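Local coordinates for protein RmpD (Hexulose-6-phosphate synthase) (Streptococcus mutans, PDB 3EXR) that belongs to the orotidine 5'-phosphate decarboxylase / HUMPS family of enzymes, and forms a closed eight-stranded parallel beta/alpha barrel of the TIM type, at residues 87-92 and 117-122; 140-145 and 155-160. One frame throughout, in Å; residues are numbered along the deposited sequence.

Contact 1 comes first along the chain. It closes the loop that leaves strand 85-89, runs through helix 94-107 and returns along strand 113-117, and so joins two neighbouring barrel strands at their C-terminal ends. The chain then passes through helix 124-132 to strand 137-141. There contact 2 opens and closes the short excursion through helix 144-149 to helix 155-167. The two loops are in series and do not overlap. Their centres lie about 15 Å apart and they touch. The ring of Tyr119 meets that of His141, and Lys160 lies against Trp122. Together they tie three consecutive strands to the helix 155-167 that follows the third.

Contact 1 of 2, residues 87-92 and 117-122; sequences TCICSA and ELYGDW
The thiol sulfur of Cys90 accepts a hydrogen bond from the backbone N of Tyr119. The N-SG distance is 3.4 Å and the bond is nearly straight, at 171°. Cys90 SG lies between its own backbone N and carbonyl carbon (chi1 54°), which turns it to the 117-122 segment. It also sits 3.1 Å from Tyr119 O, so the sulfur meets both the N and the O of one residue. Cys90 CB rests against Glu117 O at 3.4 Å.

Two backbone bonds precede this sulfur contact. Glu117 N donates to Cys88 O at 2.9 Å. Cys90 N gives a weak bond to Glu117 O. This is the pattern of a parallel bridge between Ile89 and Glu117, at the C-terminal ends of strands 85-89 and 113-117 of the TIM barrel. Beyond the bridge the first segment folds into a type I turn from Ile89 to Ala92. The second goes into the loop before helix 124-132, and there the thiol takes over the pairing.

Thr87, Ile89 and Glu117 share one face of the sheet. Glu117 CG packs on Thr87 CB at 3.7 Å and on Thr87 CG2. Glu117 OE2 forms a long, weak ion pair with Lys66 NZ. Thr87 OG1 is hydrogen-bonded to Asp64. Ile89 CD1 reaches Tyr119 CD2 at 3.6 Å, approaching the ring obliquely; the two side chains cross at about a right angle. Tyr119 OH bonds to Asp69 of the second subunit, and Ile89 packs on Ser91 of that subunit. Leu118 CD2 lies over the centre of the Trp122 ring, 3.9 Å above its plane.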
loop_
_atom_site.group_PDB
_atom_site.type_symbol
_atom_site.label_atom_id
_atom_site.label_comp_id
_atom_site.label_asym_id
_atom_site.label_seq_id
_atom_site.Cartn_x
_atom_site.Cartn_y
_atom_site.Cartn_z
ATOM N N THR A 87 0.748 -9.536 -0.691
ATOM C CA THR A 87 1.223 -8.862 0.506
ATOM C C THR A 87 0.160 -8.000 1.188
ATOM O O THR A 87 -0.643 -7.303 0.539
ATOM C CB THR A 87 2.486 -8.005 0.238
ATOM O OG1 THR A 87 2.208 -7.004 -0.743
ATOM C CG2 THR A 87 3.657 -8.867 -0.299
ATOM N N CYS A 88 0.194 -8.016 2.524
ATOM C CA CYS A 88 -0.501 -7.019 3.341
ATOM C C CYS A 88 0.559 -6.284 4.120
ATOM O O CYS A 88 1.520 -6.913 4.624
ATOM C CB CYS A 88 -1.428 -7.674 4.352
ATOM S SG CYS A 88 -3.003 -8.250 3.724
ATOM N N ILE A 89 0.406 -4.963 4.214
ATOM C CA ILE A 89 1.269 -4.168 5.075
ATOM C C ILE A 89 1.003 -4.590 6.530
ATOM O O ILE A 89 -0.111 -4.966 6.892
ATOM C CB ILE A 89 1.037 -2.632 4.806
ATOM C CG1 ILE A 89 2.142 -1.766 5.449
ATOM C CG2 ILE A 89 -0.356 -2.182 5.194
ATOM C CD1 ILE A 89 3.523 -2.025 4.833
ATOM N N CYS A 90 2.026 -4.539 7.368
ATOM C CA CYS A 90 1.888 -5.013 8.744
ATOM C C CYS A 90 0.921 -4.165 9.572
ATOM O O CYS A 90 0.478 -4.600 10.634
ATOM C CB CYS A 90 3.265 -5.087 9.413
ATOM S SG CYS A 90 4.218 -3.545 9.341
ATOM N N SER A 91 0.628 -2.959 9.089
ATOM C CA SER A 91 -0.364 -2.030 9.659
ATOM C C SER A 91 -1.794 -2.534 9.552
ATOM O O SER A 91 -2.674 -2.074 10.281
ATOM C CB SER A 91 -0.324 -0.683 8.901
ATOM O OG SER A 91 0.943 -0.088 8.906
ATOM N N ALA A 92 -2.067 -3.368 8.558
ATOM C CA ALA A 92 -3.389 -3.930 8.385
ATOM C C ALA A 92 -3.840 -4.666 9.648
ATOM O O ALA A 92 -3.058 -5.352 10.300
ATOM C CB ALA A 92 -3.405 -4.883 7.197
ATOM N N GLU A 117 4.273 -7.702 4.945
ATOM C CA GLU A 117 5.351 -6.759 4.651
ATOM C C GLU A 117 5.719 -5.960 5.893
ATOM O O GLU A 117 4.880 -5.274 6.461
ATOM C CB GLU A 117 4.935 -5.828 3.495
ATOM C CG GLU A 117 5.198 -6.425 2.102
ATOM C CD GLU A 117 6.654 -6.352 1.644
ATOM O OE1 GLU A 117 7.512 -5.924 2.437
ATOM O OE2 GLU A 117 6.944 -6.722 0.488
ATOM N N LEU A 118 6.969 -6.096 6.326
ATOM C CA LEU A 118 7.436 -5.544 7.599
ATOM C C LEU A 118 8.042 -4.172 7.409
ATOM O O LEU A 118 9.111 -4.046 6.801
ATOM C CB LEU A 118 8.431 -6.510 8.250
ATOM C CG LEU A 118 7.898 -7.906 8.569
ATOM C CD1 LEU A 118 9.009 -8.784 9.096
ATOM C CD2 LEU A 118 6.776 -7.886 9.589
ATOM N N TYR A 119 7.307 -3.153 7.880
ATOM C CA TYR A 119 7.739 -1.759 7.889
ATOM C C TYR A 119 7.462 -1.134 9.246
ATOM O O TYR A 119 6.428 -1.394 9.862
ATOM C CB TYR A 119 7.002 -0.947 6.817
ATOM C CG TYR A 119 7.518 -1.219 5.413
ATOM C CD1 TYR A 119 8.478 -0.403 4.833
ATOM C CD2 TYR A 119 7.105 -2.344 4.692
ATOM C CE1 TYR A 119 8.958 -0.649 3.570
ATOM C CE2 TYR A 119 7.604 -2.616 3.428
ATOM C CZ TYR A 119 8.528 -1.759 2.868
ATOM O OH TYR A 119 9.020 -1.992 1.601
ATOM N N GLY A 120 8.370 -0.259 9.667
ATOM C CA GLY A 120 8.196 0.515 10.892
ATOM C C GLY A 120 8.303 -0.329 12.146
ATOM O O GLY A 120 8.962 -1.384 12.125
ATOM N N ASP A 121 7.637 0.114 13.207
ATOM C CA ASP A 121 7.786 -0.458 14.553
ATOM C C ASP A 121 6.858 -1.625 14.882
ATOM O O ASP A 121 6.094 -1.595 15.875
ATOM C CB ASP A 121 7.550 0.647 15.591
ATOM C CG ASP A 121 8.552 1.751 15.490
ATOM O OD1 ASP A 121 9.756 1.449 15.287
ATOM O OD2 ASP A 121 8.182 2.939 15.608
ATOM N N TRP A 122 6.924 -2.672 14.086
ATOM C CA TRP A 122 6.143 -3.868 14.367
ATOM C C TRP A 122 6.770 -4.637 15.521
ATOM O O TRP A 122 7.972 -4.508 15.769
ATOM C CB TRP A 122 6.028 -4.756 13.121
ATOM C CG TRP A 122 7.332 -5.237 12.659
ATOM C CD1 TRP A 122 8.170 -4.602 11.810
ATOM C CD2 TRP A 122 8.001 -6.443 13.067
ATOM N NE1 TRP A 122 9.319 -5.346 11.644
ATOM C CE2 TRP A 122 9.236 -6.481 12.401
ATOM C CE3 TRP A 122 7.658 -7.509 13.902
ATOM C CZ2 TRP A 122 10.133 -7.525 12.556
ATOM C CZ3 TRP A 122 8.553 -8.532 14.078
ATOM C CH2 TRP A 122 9.779 -8.542 13.394
#

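Contact 2 of 2, residues 140-145 and 155-160; sequences YHQSRD and EKDLNK
A strand-to-helix junction of the barrel is fastened here by the carboxylate of Asp157, in the first turn of helix 155-167, which takes three hydrogen bonds from Tyr140 and Ser143. Those two residues belong to strand 137-141 and the turn after it. Asp157 OD1 accepts two of the bonds. Ser143 OG meets it at 2.8 Å on the syn side, 16° out of the carboxylate plane. Tyr140 OH meets it at 2.7 Å on the anti side, further from that plane. Asp157 OD2 takes the third, from Ser143 N at 2.8 Å on the syn side, in a bond that is close to straight (172°).

Water 2 donates to Asp157 OD2 and accepts from Gln142 NE2, which also bonds to Glu151 O. So many donors beside a helix start would be expected to favour the charged carboxylate. They also fix its rotation. The Tyr140 ring and the carboxylate stand 75° apart, with Asp157 CG at the ring edge and in its plane.

Lys160 is one turn further along the helix. Its CB lies 3.7 Å from Tyr140 CE1, and its CD touches Tyr140 OH at 3.6 Å. Water 1 links Lys160 NZ to Tyr140 OH. Lys160 also makes a cation-pi contact with Trp122.

Ser143 is the N-cap residue of helix 144-149, although its side chain makes no capping bond. Strand 137-141 continues the sheet to strand 170-174 through backbone hydrogen bonds between Tyr140 and both Ser172 and Thr174, while the Tyr140 side chain rests on Leu118, just beyond strand 113-117.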
loop_
_atom_site.group_PDB
_atom_site.type_symbol
_atom_site.label_atom_id
_atom_site.label_comp_id
_atom_site.label_asym_id
_atom_site.label_seq_id
_atom_site.Cartn_x
_atom_site.Cartn_y
_atom_site.Cartn_z
ATOM N N TYR A 140 11.060 -9.461 5.257
ATOM C CA TYR A 140 11.991 -8.650 6.039
ATOM C C TYR A 140 12.977 -7.929 5.111
ATOM O O TYR A 140 13.615 -8.575 4.279
ATOM C CB TYR A 140 12.752 -9.532 7.067
ATOM C CG TYR A 140 13.496 -8.729 8.100
ATOM C CD1 TYR A 140 12.954 -8.522 9.370
ATOM C CD2 TYR A 140 14.727 -8.133 7.796
ATOM C CE1 TYR A 140 13.605 -7.735 10.314
ATOM C CE2 TYR A 140 15.386 -7.337 8.737
ATOM C CZ TYR A 140 14.814 -7.154 9.998
ATOM O OH TYR A 140 15.458 -6.403 10.937
ATOM N N HIS A 141 13.078 -6.602 5.262
ATOM C CA HIS A 141 13.957 -5.743 4.473
ATOM C C HIS A 141 15.220 -5.404 5.230
ATOM O O HIS A 141 15.166 -5.065 6.419
ATOM C CB HIS A 141 13.246 -4.417 4.163
ATOM C CG HIS A 141 12.079 -4.564 3.239
ATOM N ND1 HIS A 141 10.870 -5.112 3.620
ATOM C CD2 HIS A 141 11.948 -4.231 1.938
ATOM C CE1 HIS A 141 10.049 -5.107 2.585
ATOM N NE2 HIS A 141 10.687 -4.587 1.550
ATOM N N GLN A 142 16.364 -5.450 4.542
ATOM C CA GLN A 142 17.580 -4.931 5.159
ATOM C C GLN A 142 17.336 -3.512 5.689
ATOM O O GLN A 142 16.650 -2.679 5.063
ATOM C CB GLN A 142 18.764 -4.928 4.197
ATOM C CG GLN A 142 20.063 -4.817 4.983
ATOM C CD GLN A 142 21.315 -4.623 4.146
ATOM O OE1 GLN A 142 21.262 -4.559 2.912
ATOM N NE2 GLN A 142 22.463 -4.519 4.827
ATOM N N SER A 143 17.871 -3.224 6.869
ATOM C CA SER A 143 17.799 -1.875 7.409
ATOM C C SER A 143 18.262 -0.893 6.335
ATOM O O SER A 143 19.322 -1.104 5.727
ATOM C CB SER A 143 18.654 -1.783 8.676
ATOM O OG SER A 143 17.950 -2.462 9.724
ATOM N N ARG A 144 17.433 0.125 6.064
ATOM C CA ARG A 144 17.594 0.964 4.880
ATOM C C ARG A 144 18.894 1.743 4.895
ATOM O O ARG A 144 19.514 1.937 3.848
ATOM C CB ARG A 144 16.398 1.911 4.757
ATOM C CG ARG A 144 16.308 2.755 3.480
ATOM C CD ARG A 144 16.343 1.976 2.164
ATOM N NE ARG A 144 15.342 0.903 2.011
ATOM C CZ ARG A 144 14.085 1.059 1.577
ATOM N NH1 ARG A 144 13.588 2.262 1.274
ATOM N NH2 ARG A 144 13.300 -0.018 1.446
ATOM N N ASP A 145 19.311 2.185 6.086
ATOM C CA ASP A 145 20.586 2.890 6.238
ATOM C C ASP A 145 21.758 2.042 5.776
ATOM O O ASP A 145 22.630 2.517 5.048
ATOM C CB ASP A 145 20.819 3.297 7.701
ATOM C CG ASP A 145 19.921 4.428 8.146
ATOM O OD1 ASP A 145 19.639 4.503 9.372
ATOM O OD2 ASP A 145 19.470 5.256 7.323
ATOM N N GLU A 155 24.184 -7.879 12.360
ATOM C CA GLU A 155 23.717 -8.919 13.252
ATOM C C GLU A 155 22.307 -8.703 13.771
ATOM O O GLU A 155 21.568 -9.647 13.953
ATOM C CB GLU A 155 24.682 -9.162 14.409
ATOM C CG GLU A 155 25.998 -9.733 13.976
ATOM C CD GLU A 155 25.872 -11.120 13.361
ATOM O OE1 GLU A 155 25.333 -12.028 14.015
ATOM O OE2 GLU A 155 26.294 -11.287 12.223
ATOM N N LYS A 156 21.969 -7.447 14.032
ATOM C CA LYS A 156 20.628 -7.104 14.497
ATOM C C LYS A 156 19.572 -7.550 13.482
ATOM O O LYS A 156 18.588 -8.170 13.864
ATOM C CB LYS A 156 20.492 -5.636 14.792
ATOM N N ASP A 157 19.775 -7.264 12.197
ATOM C CA ASP A 157 18.826 -7.710 11.177
ATOM C C ASP A 157 18.766 -9.220 11.154
ATOM O O ASP A 157 17.677 -9.784 11.125
ATOM C CB ASP A 157 19.186 -7.195 9.769
ATOM C CG ASP A 157 18.680 -5.752 9.482
ATOM O OD1 ASP A 157 17.783 -5.242 10.169
ATOM O OD2 ASP A 157 19.204 -5.092 8.559
ATOM N N LEU A 158 19.934 -9.883 11.157
ATOM C CA LEU A 158 19.960 -11.329 11.159
ATOM C C LEU A 158 19.223 -11.927 12.379
ATOM O O LEU A 158 18.501 -12.910 12.253
ATOM C CB LEU A 158 21.388 -11.850 11.010
ATOM C CG LEU A 158 21.979 -11.459 9.649
ATOM C CD1 LEU A 158 23.450 -11.769 9.650
ATOM C CD2 LEU A 158 21.312 -12.147 8.471
ATOM N N ASN A 159 19.390 -11.314 13.547
ATOM C CA ASN A 159 18.715 -11.785 14.757
ATOM C C ASN A 159 17.195 -11.775 14.628
ATOM O O ASN A 159 16.513 -12.686 15.113
ATOM C CB ASN A 159 19.092 -10.943 15.969
ATOM C CG ASN A 159 20.470 -11.253 16.513
ATOM O OD1 ASN A 159 21.051 -10.436 17.260
ATOM N ND2 ASN A 159 21.005 -12.412 16.160
ATOM N N LYS A 160 16.672 -10.729 14.013
ATOM C CA LYS A 160 15.225 -10.611 13.840
ATOM C C LYS A 160 14.701 -11.640 12.835
ATOM O O LYS A 160 13.676 -12.279 13.047
ATOM C CB LYS A 160 14.833 -9.178 13.462
ATOM C CG LYS A 160 15.263 -8.142 14.520
ATOM C CD LYS A 160 14.549 -6.815 14.366
ATOM C CE LYS A 160 13.108 -6.909 14.804
ATOM N NZ LYS A 160 12.481 -5.540 14.810
HETATM O O HOH W 1 13.262 -4.569 12.004
HETATM O O HOH W 2 21.880 -4.674 7.882
#